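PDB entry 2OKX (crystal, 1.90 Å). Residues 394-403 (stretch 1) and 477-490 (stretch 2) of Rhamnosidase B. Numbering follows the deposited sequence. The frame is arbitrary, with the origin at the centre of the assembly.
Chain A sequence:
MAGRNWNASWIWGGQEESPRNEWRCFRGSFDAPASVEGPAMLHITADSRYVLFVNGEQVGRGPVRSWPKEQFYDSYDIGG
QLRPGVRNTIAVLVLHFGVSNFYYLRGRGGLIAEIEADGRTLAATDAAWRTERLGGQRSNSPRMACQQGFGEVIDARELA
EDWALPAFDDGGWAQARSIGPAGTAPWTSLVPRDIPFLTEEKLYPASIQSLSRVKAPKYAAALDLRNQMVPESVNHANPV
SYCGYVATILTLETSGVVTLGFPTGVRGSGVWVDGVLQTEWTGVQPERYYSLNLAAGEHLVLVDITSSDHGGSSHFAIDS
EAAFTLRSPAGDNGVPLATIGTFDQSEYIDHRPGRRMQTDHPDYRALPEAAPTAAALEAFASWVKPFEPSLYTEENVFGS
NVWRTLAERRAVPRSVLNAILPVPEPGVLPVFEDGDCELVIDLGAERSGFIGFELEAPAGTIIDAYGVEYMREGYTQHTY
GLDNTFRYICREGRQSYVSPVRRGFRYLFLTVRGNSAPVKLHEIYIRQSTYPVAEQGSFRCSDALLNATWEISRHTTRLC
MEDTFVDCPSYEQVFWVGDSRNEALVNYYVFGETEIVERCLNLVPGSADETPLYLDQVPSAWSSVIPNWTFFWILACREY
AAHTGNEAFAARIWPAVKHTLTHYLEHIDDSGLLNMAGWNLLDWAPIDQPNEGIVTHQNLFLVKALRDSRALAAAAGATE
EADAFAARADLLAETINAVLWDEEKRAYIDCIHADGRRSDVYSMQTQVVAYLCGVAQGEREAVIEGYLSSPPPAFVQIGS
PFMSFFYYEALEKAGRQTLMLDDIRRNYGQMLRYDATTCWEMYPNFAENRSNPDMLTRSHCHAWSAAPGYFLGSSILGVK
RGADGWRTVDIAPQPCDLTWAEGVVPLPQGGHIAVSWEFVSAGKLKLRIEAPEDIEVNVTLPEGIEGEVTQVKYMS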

# COMPACT_ATOMS: atom_id res chain seq x y z
N GLU A 394 -13.06 -17.03 14.18
CA GLU A 394 -12.21 -17.43 15.30
C GLU A 394 -10.90 -18.03 14.78
O GLU A 394 -10.09 -18.54 15.55
CB GLU A 394 -12.96 -18.42 16.20
CG GLU A 394 -13.93 -17.73 17.15
CD GLU A 394 -14.92 -18.67 17.81
OE1 GLU A 394 -14.56 -19.83 18.11
OE2 GLU A 394 -16.07 -18.25 18.05
N GLU A 395 -10.71 -17.97 13.47
CA GLU A 395 -9.49 -18.46 12.84
C GLU A 395 -8.71 -17.16 12.61
O GLU A 395 -8.73 -16.59 11.53
CB GLU A 395 -9.83 -19.16 11.53
CG GLU A 395 -10.82 -20.31 11.73
CD GLU A 395 -11.20 -21.01 10.45
OE1 GLU A 395 -11.98 -20.43 9.65
OE2 GLU A 395 -10.72 -22.14 10.24
N ASN A 396 -8.05 -16.71 13.67
CA ASN A 396 -7.33 -15.45 13.68
C ASN A 396 -5.81 -15.55 13.83
O ASN A 396 -5.27 -15.57 14.94
CB ASN A 396 -7.93 -14.59 14.81
CG ASN A 396 -7.28 -13.24 14.94
OD1 ASN A 396 -6.53 -12.80 14.06
ND2 ASN A 396 -7.57 -12.55 16.04
N VAL A 397 -5.12 -15.60 12.70
CA VAL A 397 -3.67 -15.72 12.70
C VAL A 397 -2.97 -14.53 13.34
O VAL A 397 -2.03 -14.70 14.10
CB VAL A 397 -3.14 -15.92 11.27
CG1 VAL A 397 -1.60 -16.00 11.28
CG2 VAL A 397 -3.72 -17.21 10.67
N PHE A 398 -3.43 -13.32 13.03
CA PHE A 398 -2.82 -12.12 13.59
C PHE A 398 -2.88 -12.10 15.12
O PHE A 398 -1.86 -11.98 15.80
CB PHE A 398 -3.49 -10.86 13.03
CG PHE A 398 -2.84 -9.57 13.46
CD1 PHE A 398 -1.64 -9.15 12.90
CD2 PHE A 398 -3.43 -8.78 14.45
CE1 PHE A 398 -1.03 -7.96 13.31
CE2 PHE A 398 -2.84 -7.59 14.86
CZ PHE A 398 -1.63 -7.18 14.29
N GLY A 399 -4.09 -12.24 15.66
CA GLY A 399 -4.25 -12.22 17.11
C GLY A 399 -3.47 -13.32 17.79
O GLY A 399 -2.95 -13.13 18.89
N SER A 400 -3.38 -14.47 17.13
CA SER A 400 -2.66 -15.62 17.66
C SER A 400 -1.14 -15.40 17.65
O SER A 400 -0.40 -16.11 18.33
CB SER A 400 -2.99 -16.87 16.84
OG SER A 400 -4.38 -17.18 16.91
N ASN A 401 -0.69 -14.41 16.88
CA ASN A 401 0.74 -14.09 16.83
C ASN A 401 1.09 -12.93 17.74
O ASN A 401 2.16 -12.91 18.35
CB ASN A 401 1.16 -13.77 15.39
CG ASN A 401 1.72 -14.98 14.67
OD1 ASN A 401 2.85 -15.41 14.94
ND2 ASN A 401 0.93 -15.56 13.77
N VAL A 402 0.19 -11.95 17.84
CA VAL A 402 0.42 -10.80 18.70
C VAL A 402 0.40 -11.23 20.16
O VAL A 402 1.21 -10.78 20.96
CB VAL A 402 -0.65 -9.71 18.47
CG1 VAL A 402 -0.50 -8.60 19.51
CG2 VAL A 402 -0.49 -9.15 17.07
N TRP A 403 -0.53 -12.11 20.51
CA TRP A 403 -0.59 -12.61 21.87
C TRP A 403 -0.39 -14.11 21.88
O TRP A 403 -1.27 -14.86 21.47
CB TRP A 403 -1.92 -12.26 22.55
CG TRP A 403 -2.04 -12.77 23.97
CD1 TRP A 403 -1.02 -13.12 24.81
CD2 TRP A 403 -3.25 -12.93 24.73
NE1 TRP A 403 -1.52 -13.48 26.04
CE2 TRP A 403 -2.88 -13.38 26.02
CE3 TRP A 403 -4.61 -12.74 24.44
CZ2 TRP A 403 -3.83 -13.63 27.02
CZ3 TRP A 403 -5.55 -13.00 25.44
CH2 TRP A 403 -5.15 -13.44 26.71
N GLN A 477 7.94 -5.93 15.51
CA GLN A 477 7.03 -4.82 15.24
C GLN A 477 5.84 -5.42 14.51
O GLN A 477 5.91 -5.70 13.31
CB GLN A 477 7.68 -3.74 14.37
CG GLN A 477 6.78 -2.52 14.20
CD GLN A 477 7.40 -1.41 13.36
OE1 GLN A 477 8.62 -1.24 13.33
NE2 GLN A 477 6.55 -0.64 12.69
N HIS A 478 4.74 -5.65 15.24
CA HIS A 478 3.56 -6.22 14.61
C HIS A 478 2.89 -5.22 13.69
O HIS A 478 2.92 -4.02 13.94
CB HIS A 478 2.59 -6.73 15.68
CG HIS A 478 3.07 -7.96 16.37
ND1 HIS A 478 3.52 -7.95 17.68
CD2 HIS A 478 3.24 -9.22 15.92
CE1 HIS A 478 3.94 -9.16 18.00
NE2 HIS A 478 3.79 -9.95 16.95
N THR A 479 2.28 -5.73 12.62
CA THR A 479 1.62 -4.88 11.65
C THR A 479 0.20 -4.49 12.09
O THR A 479 -0.77 -4.80 11.41
CB THR A 479 1.57 -5.58 10.27
OG1 THR A 479 0.86 -6.82 10.37
CG2 THR A 479 2.98 -5.88 9.77
N TYR A 480 0.10 -3.81 13.23
CA TYR A 480 -1.20 -3.37 13.75
C TYR A 480 -1.92 -2.64 12.63
O TYR A 480 -1.35 -1.73 12.01
CB TYR A 480 -1.02 -2.42 14.94
CG TYR A 480 -0.19 -2.99 16.07
CD1 TYR A 480 -0.67 -4.05 16.84
CD2 TYR A 480 1.07 -2.48 16.34
CE1 TYR A 480 0.10 -4.59 17.87
CE2 TYR A 480 1.85 -3.01 17.36
CZ TYR A 480 1.36 -4.06 18.12
OH TYR A 480 2.15 -4.58 19.13
N GLY A 481 -3.16 -3.03 12.36
CA GLY A 481 -3.93 -2.41 11.30
C GLY A 481 -3.83 -3.19 10.00
O GLY A 481 -4.45 -2.84 9.00
N LEU A 482 -3.05 -4.26 10.03
CA LEU A 482 -2.85 -5.10 8.85
C LEU A 482 -2.79 -6.58 9.19
O LEU A 482 -1.82 -7.06 9.77
CB LEU A 482 -1.54 -4.71 8.15
CG LEU A 482 -1.11 -5.58 6.97
CD1 LEU A 482 -2.02 -5.30 5.77
CD2 LEU A 482 0.35 -5.28 6.62
N ASP A 483 -3.85 -7.31 8.85
CA ASP A 483 -3.87 -8.75 9.08
C ASP A 483 -3.11 -9.34 7.90
O ASP A 483 -3.71 -9.85 6.95
CB ASP A 483 -5.31 -9.26 9.11
CG ASP A 483 -5.95 -9.12 10.47
OD1 ASP A 483 -6.17 -7.98 10.92
OD2 ASP A 483 -6.23 -10.17 11.09
N ASN A 484 -1.79 -9.25 7.97
CA ASN A 484 -0.88 -9.73 6.93
C ASN A 484 -0.73 -11.24 7.06
O ASN A 484 0.38 -11.75 7.25
CB ASN A 484 0.47 -9.04 7.12
CG ASN A 484 1.15 -8.71 5.82
OD1 ASN A 484 0.49 -8.58 4.79
ND2 ASN A 484 2.47 -8.54 5.86
N THR A 485 -1.84 -11.95 6.91
CA THR A 485 -1.84 -13.38 7.14
C THR A 485 -2.76 -14.23 6.26
O THR A 485 -3.53 -13.74 5.45
CB THR A 485 -2.33 -13.65 8.56
OG1 THR A 485 -3.71 -13.27 8.64
CG2 THR A 485 -1.55 -12.82 9.58
N PHE A 486 -2.63 -15.54 6.47
CA PHE A 486 -3.49 -16.53 5.85
C PHE A 486 -3.36 -17.81 6.68
O PHE A 486 -2.35 -18.02 7.37
CB PHE A 486 -3.15 -16.78 4.36
CG PHE A 486 -1.95 -17.65 4.10
CD1 PHE A 486 -0.87 -17.16 3.37
CD2 PHE A 486 -1.93 -18.99 4.50
CE1 PHE A 486 0.21 -17.98 3.04
CE2 PHE A 486 -0.85 -19.81 4.18
CZ PHE A 486 0.22 -19.31 3.45
N ARG A 487 -4.41 -18.61 6.67
CA ARG A 487 -4.38 -19.88 7.38
C ARG A 487 -4.72 -20.93 6.34
O ARG A 487 -5.65 -20.76 5.55
CB ARG A 487 -5.40 -19.94 8.51
CG ARG A 487 -5.66 -21.38 9.00
CD ARG A 487 -6.35 -21.41 10.34
NE ARG A 487 -5.48 -20.93 11.40
CZ ARG A 487 -5.85 -20.82 12.68
NH1 ARG A 487 -7.08 -21.15 13.04
NH2 ARG A 487 -4.98 -20.37 13.58
N TYR A 488 -3.94 -22.00 6.33
CA TYR A 488 -4.14 -23.09 5.40
C TYR A 488 -4.27 -24.36 6.23
O TYR A 488 -3.42 -24.65 7.07
CB TYR A 488 -2.92 -23.21 4.47
CG TYR A 488 -2.98 -24.36 3.49
CD1 TYR A 488 -3.53 -24.18 2.22
CD2 TYR A 488 -2.50 -25.62 3.84
CE1 TYR A 488 -3.58 -25.24 1.31
CE2 TYR A 488 -2.55 -26.68 2.94
CZ TYR A 488 -3.09 -26.49 1.68
OH TYR A 488 -3.13 -27.54 0.79
N ILE A 489 -5.36 -25.08 6.02
CA ILE A 489 -5.61 -26.32 6.75
C ILE A 489 -5.34 -27.45 5.77
O ILE A 489 -5.96 -27.53 4.71
CB ILE A 489 -7.05 -26.38 7.27
CG1 ILE A 489 -7.36 -25.12 8.08
CG2 ILE A 489 -7.23 -27.61 8.16
CD1 ILE A 489 -8.82 -24.93 8.42
N CYS A 490 -4.42 -28.33 6.14
CA CYS A 490 -3.98 -29.43 5.30
C CYS A 490 -4.91 -30.60 5.01
O CYS A 490 -5.70 -31.02 5.86
CB CYS A 490 -2.70 -30.02 5.86
SG CYS A 490 -1.33 -28.86 5.90
O HOH W 1 -9.03 -23.24 11.99
O HOH W 2 -5.36 -12.69 10.71
O HOH W 3 -5.04 -19.99 16.53

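Two segments of a chain can pack closely without a single direct hydrogen bond between them, apolar contact and bridging water doing the work instead. In Rhamnosidase B, residues 394-403, which include a short helix, and residues 477-490 bury 668 Å² between them, both sides summed, in this way.

The contact opens at His478, whose ring offers a face to Val402: CG2 of Val402 lies 4.0 Å from the ring centroid, 20° off the normal, a CH-pi contact. A type II turn then runs from Thr479 to Leu482, closed by Leu482 N donating to Thr479 O (2.7 Å) and reinforced by Thr479 OG1 donating to Leu482 O (2.8 Å). The hydroxyl oxygen of Thr479 and the carbonyl oxygen of Leu482 also border the Phe398 ring, where CE1 of Phe398 is 3.7 Å from Thr479 OG1 and equally far from Leu482 O. Tyr480 adds an apolar contact, its CD1 4.1 Å from Phe398 CZ. Gly481, at phi 95°, has a conformation in which a CB would jam against the preceding carbonyl.

Asp483 shows how water substitutes for direct bonding. Its OD2 approaches Phe398 CB at 3.4 Å and accepts from a water at 2.7 Å; that water in turn accepts from Phe398 N (3.1 Å) and bonds to Thr485 OG1 (2.7 Å). Next to this polar junction, the methyl of Thr485 does apolar work: CG2 meets Val397 CG1 at 3.6 Å.

Further along the strand, Val397 CG2 reaches Arg487 CB at 3.9 Å, while the guanidinium spans two waters. One links Arg487 NH1 (3.0 Å) to Glu395 OE2 (2.7 Å), so one water, accepting from the guanidinium and donating to the carboxylate, joins the two charged groups; the other links Arg487 NH2 (3.0 Å) to Ser400 OG (2.9 Å). Ile489 closes the contact, its CD1 3.8 Å from Glu395 OE2.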